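Local coordinates for Di-haem cytochrome c peroxidase family protein (Burkholderia thailandensis E264, PDB 6NX0) that carries two c-type hemes and probably works as a peroxidase, passing electrons between heme centres during the reduction of peroxide, at residues A123-P128 and R145-S150; P161-V166 and A258-D263; G188-G193 and R203-D208. One frame throughout, in Å; residues are numbered along the deposited sequence. Where two conformers were deposited one is given.

Contact 1: residues A123-P128 and R145-S150; sequences ASCHDP and RVPQGS. With HEC (heme c), chain B.
Cys125 meets Pro147 at the rim of heme c, where the CXXCH heme-attachment motif, completed by Cys122, packs against an irregular loop. Cys125 gives up the most surface. Its SG forms the thioether to HEC CAC (1.8 Å) and also lies 3.7 Å from CB of Pro147, a purely apolar meeting that flanks the covalent link. With SG anti to the carbonyl carbon (chi1 -62°), the sulfur is set beside the backbone N and reaches the vinyl-derived carbon from the His126 side of the porphyrin. Pro147 turns CB toward this linkage, touching sulfur and heme carbon alike, and its backbone is tied to Ser156. Gln148 contributes through its main chain: its O stands 4.1 Å from Cys125 SG and 3.6 Å from HEC CBC, whereas the extended side chain leads away to a hydrogen bond with Ser137. Gly149 continues the same wall, its CA beside the CBC methyl. No hydrogen bond joins the two segments, so the heme edge and the sulfur mediate their meeting. The residue after Cys125 completes the proximal site. The His126 ring is fixed in rotation by the hydrogen bond of ND1 with the O of Phe132, and its NE2 coordinates the iron at 2.2 Å, opposite water 1.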
# COMPACT_ATOMS: atom_id res chain seq x y z
N ALA A 123 -9.92 -9.68 -7.46
CA ALA A 123 -9.01 -9.54 -8.58
C ALA A 123 -9.38 -8.39 -9.51
O ALA A 123 -8.52 -7.94 -10.29
CB ALA A 123 -8.97 -10.84 -9.37
N SER A 124 -10.63 -7.90 -9.46
CA SER A 124 -11.07 -6.76 -10.25
C SER A 124 -10.33 -5.47 -9.91
O SER A 124 -10.35 -4.53 -10.71
CB SER A 124 -12.57 -6.52 -10.06
OG SER A 124 -13.31 -7.66 -10.44
N CYS A 125 -9.69 -5.41 -8.74
CA CYS A 125 -8.86 -4.28 -8.36
C CYS A 125 -7.44 -4.68 -7.99
O CYS A 125 -6.65 -3.81 -7.60
CB CYS A 125 -9.49 -3.54 -7.18
SG CYS A 125 -11.10 -2.88 -7.63
N HIS A 126 -7.11 -5.95 -8.08
CA HIS A 126 -5.82 -6.51 -7.69
C HIS A 126 -5.54 -7.61 -8.73
O HIS A 126 -5.76 -8.79 -8.48
CB HIS A 126 -5.86 -7.08 -6.27
CG HIS A 126 -6.17 -6.06 -5.22
ND1 HIS A 126 -5.25 -5.10 -4.82
CD2 HIS A 126 -7.27 -5.85 -4.47
CE1 HIS A 126 -5.78 -4.36 -3.87
NE2 HIS A 126 -7.01 -4.80 -3.63
N ASP A 127 -5.07 -7.19 -9.91
CA ASP A 127 -4.97 -8.06 -11.07
C ASP A 127 -3.77 -8.99 -10.92
O ASP A 127 -2.64 -8.50 -10.81
CB ASP A 127 -4.81 -7.16 -12.31
CG ASP A 127 -4.72 -7.93 -13.61
OD1 ASP A 127 -4.70 -9.18 -13.60
OD2 ASP A 127 -4.70 -7.24 -14.65
N PRO A 128 -3.96 -10.31 -10.91
CA PRO A 128 -2.78 -11.18 -10.83
C PRO A 128 -1.78 -10.92 -11.94
O PRO A 128 -0.58 -11.19 -11.76
CB PRO A 128 -3.38 -12.59 -10.93
CG PRO A 128 -4.69 -12.41 -11.60
CD PRO A 128 -5.20 -11.10 -11.10
N ARG A 145 -8.64 7.92 -11.89
CA ARG A 145 -7.38 7.19 -11.86
C ARG A 145 -7.19 6.40 -10.56
O ARG A 145 -6.07 6.19 -10.09
CB ARG A 145 -6.20 8.14 -12.09
CG ARG A 145 -6.40 8.98 -13.36
CD ARG A 145 -5.17 9.82 -13.71
NE ARG A 145 -4.77 10.77 -12.66
CZ ARG A 145 -5.29 11.98 -12.50
NH1 ARG A 145 -6.25 12.42 -13.31
NH2 ARG A 145 -4.85 12.78 -11.54
N VAL A 146 -8.30 5.97 -9.98
CA VAL A 146 -8.33 4.97 -8.92
C VAL A 146 -9.39 3.95 -9.30
O VAL A 146 -10.19 4.21 -10.20
CB VAL A 146 -8.62 5.61 -7.54
CG1 VAL A 146 -7.60 6.67 -7.22
CG2 VAL A 146 -10.02 6.18 -7.48
N PRO A 147 -9.41 2.79 -8.66
CA PRO A 147 -10.29 1.71 -9.13
C PRO A 147 -11.76 2.10 -9.14
O PRO A 147 -12.27 2.71 -8.20
CB PRO A 147 -10.04 0.58 -8.13
CG PRO A 147 -8.61 0.80 -7.68
CD PRO A 147 -8.46 2.30 -7.63
N GLN A 148 -12.43 1.67 -10.20
CA GLN A 148 -13.89 1.68 -10.24
C GLN A 148 -14.46 0.52 -9.43
O GLN A 148 -13.94 -0.61 -9.47
CB GLN A 148 -14.39 1.59 -11.68
CG GLN A 148 -15.90 1.72 -11.84
CD GLN A 148 -16.35 1.56 -13.28
OE1 GLN A 148 -15.57 1.71 -14.22
NE2 GLN A 148 -17.63 1.25 -13.45
N GLY A 149 -15.54 0.79 -8.71
CA GLY A 149 -16.25 -0.24 -7.97
C GLY A 149 -17.23 -1.00 -8.82
O GLY A 149 -17.15 -1.03 -10.05
N SER A 150 -18.17 -1.65 -8.15
CA SER A 150 -19.06 -2.62 -8.78
C SER A 150 -20.12 -1.98 -9.67
O SER A 150 -20.81 -2.73 -10.37
CB SER A 150 -19.77 -3.44 -7.71
OG SER A 150 -20.68 -2.62 -7.02
FE HEC B . -8.36 -4.28 -2.01
CHA HEC B . -6.23 -2.26 -0.16
CHB HEC B . -7.32 -6.98 -0.22
CHC HEC B . -11.07 -6.08 -3.11
CHD HEC B . -9.54 -1.53 -3.71
NA HEC B . -6.97 -4.57 -0.55
C1A HEC B . -6.22 -3.61 0.10
C2A HEC B . -5.38 -4.26 1.06
C3A HEC B . -5.60 -5.57 0.96
C4A HEC B . -6.67 -5.79 0.02
CMA HEC B . -5.02 -6.67 1.84
CAA HEC B . -4.40 -3.54 2.01
CBA HEC B . -3.01 -3.52 1.42
CGA HEC B . -2.03 -2.70 2.22
O1A HEC B . -0.81 -2.79 1.87
O2A HEC B . -2.47 -1.87 3.08
NB HEC B . -9.09 -6.15 -1.72
C1B HEC B . -8.50 -7.11 -0.91
C2B HEC B . -9.32 -8.29 -0.96
C3B HEC B . -10.42 -8.02 -1.67
C4B HEC B . -10.27 -6.68 -2.19
CMB HEC B . -8.99 -9.59 -0.22
CAB HEC B . -11.59 -8.95 -2.04
CBB HEC B . -12.40 -9.30 -0.76
NC HEC B . -9.97 -3.89 -3.19
C1C HEC B . -10.95 -4.80 -3.56
C2C HEC B . -11.69 -4.20 -4.64
C3C HEC B . -11.26 -2.95 -4.86
C4C HEC B . -10.19 -2.72 -3.92
CMC HEC B . -12.73 -4.96 -5.49
CAC HEC B . -11.52 -2.09 -6.10
CBC HEC B . -12.98 -1.60 -6.17
ND HEC B . -7.92 -2.30 -1.98
C1D HEC B . -8.53 -1.33 -2.81
C2D HEC B . -8.03 -0.04 -2.43
C3D HEC B . -7.08 -0.25 -1.31
C4D HEC B . -7.05 -1.67 -1.08
CMD HEC B . -8.49 1.29 -2.99
CAD HEC B . -6.31 0.83 -0.52
CBD HEC B . -7.32 1.52 0.36
CGD HEC B . -6.69 2.34 1.48
O1D HEC B . -5.44 2.39 1.55
O2D HEC B . -7.48 2.99 2.21
O HOH W 1 -9.65 -3.58 -0.39

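Contact 2: residues P161-V166 and A258-D263; sequences PSLLYV and AYLQSD. With HEC (heme c), chain B.
The backbones come nearest at Val166 and Leu260, whose CA atoms stand 7.0 Å apart; a type II beta turn from Leu163 to Val166, closed by Val166 N to Leu163 O (3.2 Å), meets the last turn of helix 245-260. No hydrogen bond crosses the contact, which is a small aliphatic cluster beside the heme. Leu260 supplies the largest share, pointing between two residues of the turn: its CB lies 4.0 Å from CG1 of Val166, the two side chains crossing at a slant, and its CD2 lies 4.3 Å from CD1 of Leu163. Val166 divides its branches between two neighbours. At chi1 75°, CG1 sits between the backbone N and the carbonyl carbon and faces Leu260, while CG2 is directed to the propionate that carries HEC O1A. Leu163 lies over the His126 side of the porphyrin, its CD2 3.5 Å from HEC C3A and CD1 near the CHB bridge, so both methyls cover the ring. Pro161 adds its CD to the same side, 3.7 Å from HEC C3D. Ser162 starts an ST turn, OG accepting from Leu164 N (3.2 Å) on a bent path of 137°. Tyr259 O is gripped by both N and OG of Ser262, the hydroxyl donating at 2.8 Å in the carbonyl plane. The cluster thus joins a heme-pocket loop to a helix far along the chain. Helix 99-109 packs on Leu163 through Phe109, and Leu198 of helix 198-201 touches both Val166 and Leu260.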
# COMPACT_ATOMS: atom_id res chain seq x y z
N PRO A 161 -3.09 -0.64 -3.83
CA PRO A 161 -1.72 -1.13 -3.98
C PRO A 161 -1.66 -2.55 -4.53
O PRO A 161 -2.63 -3.30 -4.52
CB PRO A 161 -1.22 -1.10 -2.54
CG PRO A 161 -2.42 -1.53 -1.76
CD PRO A 161 -3.58 -0.82 -2.45
N SER A 162 -0.46 -2.90 -4.97
CA SER A 162 -0.10 -4.30 -5.13
C SER A 162 -0.23 -5.05 -3.80
O SER A 162 0.16 -4.55 -2.74
CB SER A 162 1.34 -4.38 -5.64
OG SER A 162 1.89 -5.69 -5.54
N LEU A 163 -0.76 -6.27 -3.87
CA LEU A 163 -0.79 -7.13 -2.69
C LEU A 163 0.38 -8.09 -2.58
O LEU A 163 0.48 -8.78 -1.57
CB LEU A 163 -2.09 -7.93 -2.64
CG LEU A 163 -3.38 -7.11 -2.71
CD1 LEU A 163 -4.61 -8.00 -2.54
CD2 LEU A 163 -3.39 -6.02 -1.67
N LEU A 164 1.27 -8.15 -3.56
CA LEU A 164 2.48 -8.92 -3.31
C LEU A 164 3.23 -8.27 -2.15
O LEU A 164 3.23 -7.04 -1.99
CB LEU A 164 3.36 -8.99 -4.56
CG LEU A 164 2.77 -9.76 -5.75
CD1 LEU A 164 3.78 -9.74 -6.87
CD2 LEU A 164 2.38 -11.19 -5.41
N TYR A 165 3.84 -9.11 -1.31
CA TYR A 165 4.63 -8.71 -0.14
C TYR A 165 3.76 -8.16 1.00
O TYR A 165 4.29 -7.69 2.02
CB TYR A 165 5.74 -7.72 -0.51
CG TYR A 165 6.54 -8.26 -1.67
CD1 TYR A 165 7.45 -9.29 -1.49
CD2 TYR A 165 6.31 -7.80 -2.95
CE1 TYR A 165 8.14 -9.82 -2.57
CE2 TYR A 165 7.00 -8.33 -4.04
CZ TYR A 165 7.90 -9.35 -3.83
OH TYR A 165 8.60 -9.92 -4.88
N VAL A 166 2.43 -8.19 0.86
CA VAL A 166 1.57 -7.65 1.91
C VAL A 166 1.69 -8.44 3.20
O VAL A 166 1.37 -7.92 4.27
CB VAL A 166 0.10 -7.59 1.40
CG1 VAL A 166 -0.55 -8.98 1.39
CG2 VAL A 166 -0.74 -6.59 2.24
N ALA A 258 -4.50 -16.70 4.85
CA ALA A 258 -3.65 -17.80 4.41
C ALA A 258 -3.20 -17.62 2.97
O ALA A 258 -2.04 -17.89 2.64
CB ALA A 258 -4.38 -19.13 4.58
N TYR A 259 -4.11 -17.20 2.08
CA TYR A 259 -3.71 -17.01 0.69
C TYR A 259 -2.68 -15.89 0.57
O TYR A 259 -1.64 -16.06 -0.07
CB TYR A 259 -4.92 -16.72 -0.19
CG TYR A 259 -4.59 -16.33 -1.62
CD1 TYR A 259 -3.72 -17.07 -2.39
CD2 TYR A 259 -5.19 -15.22 -2.20
CE1 TYR A 259 -3.45 -16.72 -3.71
CE2 TYR A 259 -4.92 -14.86 -3.50
CZ TYR A 259 -4.05 -15.61 -4.25
OH TYR A 259 -3.79 -15.27 -5.57
N LEU A 260 -2.96 -14.75 1.20
CA LEU A 260 -2.06 -13.62 1.03
C LEU A 260 -0.74 -13.81 1.75
O LEU A 260 0.21 -13.09 1.44
CB LEU A 260 -2.75 -12.33 1.49
CG LEU A 260 -4.01 -11.97 0.68
CD1 LEU A 260 -4.64 -10.67 1.17
CD2 LEU A 260 -3.69 -11.86 -0.82
N GLN A 261 -0.64 -14.76 2.67
CA GLN A 261 0.64 -15.05 3.31
C GLN A 261 1.39 -16.20 2.65
O GLN A 261 2.51 -16.51 3.06
CB GLN A 261 0.45 -15.35 4.82
CG GLN A 261 -0.05 -14.13 5.63
CD GLN A 261 -0.45 -14.42 7.08
OE1 GLN A 261 -0.84 -13.50 7.82
NE2 GLN A 261 -0.37 -15.69 7.49
N SER A 262 0.83 -16.81 1.61
CA SER A 262 1.50 -17.92 0.97
C SER A 262 2.72 -17.42 0.20
O SER A 262 2.83 -16.26 -0.19
CB SER A 262 0.54 -18.68 0.05
OG SER A 262 0.15 -17.92 -1.09
N ASP A 263 3.67 -18.34 -0.02
CA ASP A 263 4.94 -17.93 -0.60
C ASP A 263 4.78 -17.37 -2.00
O ASP A 263 5.57 -16.51 -2.42
CB ASP A 263 5.91 -19.12 -0.61
CG ASP A 263 6.47 -19.46 0.77
OD1 ASP A 263 6.30 -18.68 1.74
OD2 ASP A 263 7.10 -20.53 0.88
FE HEC B . -8.36 -4.28 -2.01
CHA HEC B . -6.23 -2.26 -0.16
CHB HEC B . -7.32 -6.98 -0.22
CHC HEC B . -11.07 -6.08 -3.11
CHD HEC B . -9.54 -1.53 -3.71
NA HEC B . -6.97 -4.57 -0.55
C1A HEC B . -6.22 -3.61 0.10
C2A HEC B . -5.38 -4.26 1.06
C3A HEC B . -5.60 -5.57 0.96
C4A HEC B . -6.67 -5.79 0.02
CMA HEC B . -5.02 -6.67 1.84
CAA HEC B . -4.40 -3.54 2.01
CBA HEC B . -3.01 -3.52 1.42
CGA HEC B . -2.03 -2.70 2.22
O1A HEC B . -0.81 -2.79 1.87
O2A HEC B . -2.47 -1.87 3.08
NB HEC B . -9.09 -6.15 -1.72
C1B HEC B . -8.50 -7.11 -0.91
C2B HEC B . -9.32 -8.29 -0.96
C3B HEC B . -10.42 -8.02 -1.67
C4B HEC B . -10.27 -6.68 -2.19
CMB HEC B . -8.99 -9.59 -0.22
CAB HEC B . -11.59 -8.95 -2.04
CBB HEC B . -12.40 -9.30 -0.76
NC HEC B . -9.97 -3.89 -3.19
C1C HEC B . -10.95 -4.80 -3.56
C2C HEC B . -11.69 -4.20 -4.64
C3C HEC B . -11.26 -2.95 -4.86
C4C HEC B . -10.19 -2.72 -3.92
CMC HEC B . -12.73 -4.96 -5.49
CAC HEC B . -11.52 -2.09 -6.10
CBC HEC B . -12.98 -1.60 -6.17
ND HEC B . -7.92 -2.30 -1.98
C1D HEC B . -8.53 -1.33 -2.81
C2D HEC B . -8.03 -0.04 -2.43
C3D HEC B . -7.08 -0.25 -1.31
C4D HEC B . -7.05 -1.67 -1.08
CMD HEC B . -8.49 1.29 -2.99
CAD HEC B . -6.31 0.83 -0.52
CBD HEC B . -7.32 1.52 0.36
CGD HEC B . -6.69 2.34 1.48
O1D HEC B . -5.44 2.39 1.55
O2D HEC B . -7.48 2.99 2.21
O HOH W 1 -9.65 -3.58 -0.39

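Contact 3: residues G188-G193 and R203-D208; sequences GLFSDG and RGPLFD. With HEC (heme c), chain B.
Phe190 reaches across to Gly204 and Pro205 on the water-bearing, distal side of heme c, from a type I beta turn that runs Phe190 to Gly193 and faces the short helix 203-207. The approach begins at Gly188, whose backbone angles suit glycine and whose O is hydrogen-bonded to Arg368. Leu189 follows, leading to the amide of Phe190, which donates to HEC O2A at 2.7 Å, with a bent N-H...O angle of 137°. The Phe190 side chain takes CG anti to the carbonyl carbon (chi1 -62°), which brings the ring alongside the other propionate: CD1 is 3.4 Å from HEC CGD. Its far end, CZ, meets Pro205 CD at 4.3 Å, the proline carbon lying at the ring edge near its plane, while Gly204 presents bare backbone to the same atom. The Ser191 amide donates a straighter bond (161°) to HEC O1D at 2.9 Å, so successive backbone N-H groups hold one propionate each. Asp192 is second shell, salt-bridged to Arg158 and Arg194, which themselves hydrogen-bond the heme. Gly193 N closes the turn on Phe190 O (3.0 Å). Across the pocket Pro205 stands edge-on over the porphyrin, its CB and CG lowermost, CB 3.5 Å from HEC CHC, and CG lies 3.1 Å from the water on the iron.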
# COMPACT_ATOMS: atom_id res chain seq x y z
N GLY A 188 -0.24 -1.77 10.42
CA GLY A 188 -1.63 -1.64 10.03
C GLY A 188 -1.81 -1.66 8.53
O GLY A 188 -0.98 -1.14 7.78
N LEU A 189 -2.92 -2.25 8.10
CA LEU A 189 -3.25 -2.32 6.69
C LEU A 189 -4.17 -1.17 6.30
O LEU A 189 -4.81 -0.53 7.13
CB LEU A 189 -3.88 -3.68 6.36
CG LEU A 189 -2.88 -4.83 6.51
CD1 LEU A 189 -3.61 -6.12 6.77
CD2 LEU A 189 -2.03 -4.96 5.26
N PHE A 190 -4.20 -0.92 4.99
CA PHE A 190 -4.66 0.32 4.37
C PHE A 190 -3.66 1.45 4.63
O PHE A 190 -2.82 1.38 5.55
CB PHE A 190 -6.05 0.75 4.85
CG PHE A 190 -7.16 -0.22 4.54
CD1 PHE A 190 -7.50 -0.50 3.22
CD2 PHE A 190 -7.87 -0.83 5.56
CE1 PHE A 190 -8.56 -1.37 2.93
CE2 PHE A 190 -8.91 -1.70 5.28
CZ PHE A 190 -9.27 -1.96 3.97
N SER A 191 -3.74 2.51 3.84
CA SER A 191 -2.77 3.60 3.92
C SER A 191 -2.92 4.42 5.18
O SER A 191 -1.99 5.16 5.53
CB SER A 191 -2.87 4.51 2.71
OG SER A 191 -2.43 3.86 1.54
N ASP A 192 -4.06 4.31 5.88
CA ASP A 192 -4.26 4.93 7.18
C ASP A 192 -4.22 3.91 8.32
O ASP A 192 -4.57 4.24 9.46
CB ASP A 192 -5.58 5.70 7.17
CG ASP A 192 -6.78 4.82 6.87
OD1 ASP A 192 -6.67 3.58 6.95
OD2 ASP A 192 -7.87 5.37 6.54
N GLY A 193 -3.78 2.69 8.04
CA GLY A 193 -3.58 1.68 9.06
C GLY A 193 -4.81 1.25 9.82
O GLY A 193 -4.69 0.65 10.90
N ARG A 203 -13.23 -6.65 5.38
CA ARG A 203 -14.50 -5.98 5.65
C ARG A 203 -14.64 -4.71 4.82
O ARG A 203 -15.75 -4.33 4.44
CB ARG A 203 -14.59 -5.64 7.13
CG ARG A 203 -14.51 -6.85 8.03
CD ARG A 203 -14.52 -6.43 9.50
NE ARG A 203 -14.98 -7.50 10.37
CZ ARG A 203 -16.26 -7.75 10.63
NH1 ARG A 203 -17.22 -7.01 10.09
NH2 ARG A 203 -16.58 -8.76 11.42
N GLY A 204 -13.55 -4.01 4.58
CA GLY A 204 -13.58 -2.79 3.81
C GLY A 204 -14.18 -2.97 2.43
O GLY A 204 -15.28 -2.48 2.14
N PRO A 205 -13.46 -3.66 1.53
CA PRO A 205 -13.98 -3.80 0.16
C PRO A 205 -15.32 -4.51 0.08
O PRO A 205 -16.15 -4.15 -0.76
CB PRO A 205 -12.88 -4.60 -0.55
CG PRO A 205 -12.06 -5.22 0.55
CD PRO A 205 -12.10 -4.21 1.65
N LEU A 206 -15.57 -5.51 0.93
CA LEU A 206 -16.81 -6.28 0.82
C LEU A 206 -18.04 -5.40 1.03
O LEU A 206 -19.05 -5.59 0.35
CB LEU A 206 -16.82 -7.44 1.80
CG LEU A 206 -15.95 -8.65 1.44
CD1 LEU A 206 -15.88 -9.59 2.63
CD2 LEU A 206 -16.47 -9.38 0.19
N PHE A 207 -18.00 -4.47 1.99
CA PHE A 207 -19.22 -3.75 2.38
C PHE A 207 -19.21 -2.28 1.98
O PHE A 207 -20.22 -1.60 2.20
CB PHE A 207 -19.46 -3.93 3.88
CG PHE A 207 -19.51 -5.36 4.26
CD1 PHE A 207 -20.49 -6.17 3.73
CD2 PHE A 207 -18.56 -5.92 5.10
CE1 PHE A 207 -20.56 -7.53 4.06
CE2 PHE A 207 -18.62 -7.26 5.43
CZ PHE A 207 -19.62 -8.07 4.90
N ASP A 208 -18.17 -1.81 1.30
CA ASP A 208 -18.09 -0.43 0.85
C ASP A 208 -19.00 -0.25 -0.36
O ASP A 208 -18.82 -0.94 -1.36
CB ASP A 208 -16.63 -0.13 0.51
CG ASP A 208 -16.35 1.33 0.18
OD1 ASP A 208 -17.25 2.09 -0.20
OD2 ASP A 208 -15.14 1.68 0.29
FE HEC B . -8.36 -4.28 -2.01
CHA HEC B . -6.23 -2.26 -0.16
CHB HEC B . -7.32 -6.98 -0.22
CHC HEC B . -11.07 -6.08 -3.11
CHD HEC B . -9.54 -1.53 -3.71
NA HEC B . -6.97 -4.57 -0.55
C1A HEC B . -6.22 -3.61 0.10
C2A HEC B . -5.38 -4.26 1.06
C3A HEC B . -5.60 -5.57 0.96
C4A HEC B . -6.67 -5.79 0.02
CMA HEC B . -5.02 -6.67 1.84
CAA HEC B . -4.40 -3.54 2.01
CBA HEC B . -3.01 -3.52 1.42
CGA HEC B . -2.03 -2.70 2.22
O1A HEC B . -0.81 -2.79 1.87
O2A HEC B . -2.47 -1.87 3.08
NB HEC B . -9.09 -6.15 -1.72
C1B HEC B . -8.50 -7.11 -0.91
C2B HEC B . -9.32 -8.29 -0.96
C3B HEC B . -10.42 -8.02 -1.67
C4B HEC B . -10.27 -6.68 -2.19
CMB HEC B . -8.99 -9.59 -0.22
CAB HEC B . -11.59 -8.95 -2.04
CBB HEC B . -12.40 -9.30 -0.76
NC HEC B . -9.97 -3.89 -3.19
C1C HEC B . -10.95 -4.80 -3.56
C2C HEC B . -11.69 -4.20 -4.64
C3C HEC B . -11.26 -2.95 -4.86
C4C HEC B . -10.19 -2.72 -3.92
CMC HEC B . -12.73 -4.96 -5.49
CAC HEC B . -11.52 -2.09 -6.10
CBC HEC B . -12.98 -1.60 -6.17
ND HEC B . -7.92 -2.30 -1.98
C1D HEC B . -8.53 -1.33 -2.81
C2D HEC B . -8.03 -0.04 -2.43
C3D HEC B . -7.08 -0.25 -1.31
C4D HEC B . -7.05 -1.67 -1.08
CMD HEC B . -8.49 1.29 -2.99
CAD HEC B . -6.31 0.83 -0.52
CBD HEC B . -7.32 1.52 0.36
CGD HEC B . -6.69 2.34 1.48
O1D HEC B . -5.44 2.39 1.55
O2D HEC B . -7.48 2.99 2.21
O HOH W 1 -9.65 -3.58 -0.39

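Overall arrangement
All three contacts are buried and surround a single heme, but they serve different parts of it. Contact 1 lies at the covalent edge and the proximal ligand, contact 2 extends that proximal side, and contact 3 covers the distal side. None has a hydrogen bond between its own segments; contact 1 reaches the heme by a thioether and a metal bond, contact 2 by apolar packing, contact 3 by backbone hydrogen bonds to the propionates. Contacts 1 and 2 join where His126 ND1 approaches Pro161 O (3.2 Å), and contacts 2 and 3 where Val166 CG2 touches Leu189 CD2. Contact 3 is nested within the long loop closed by contact 2, whereas contact 1 precedes both.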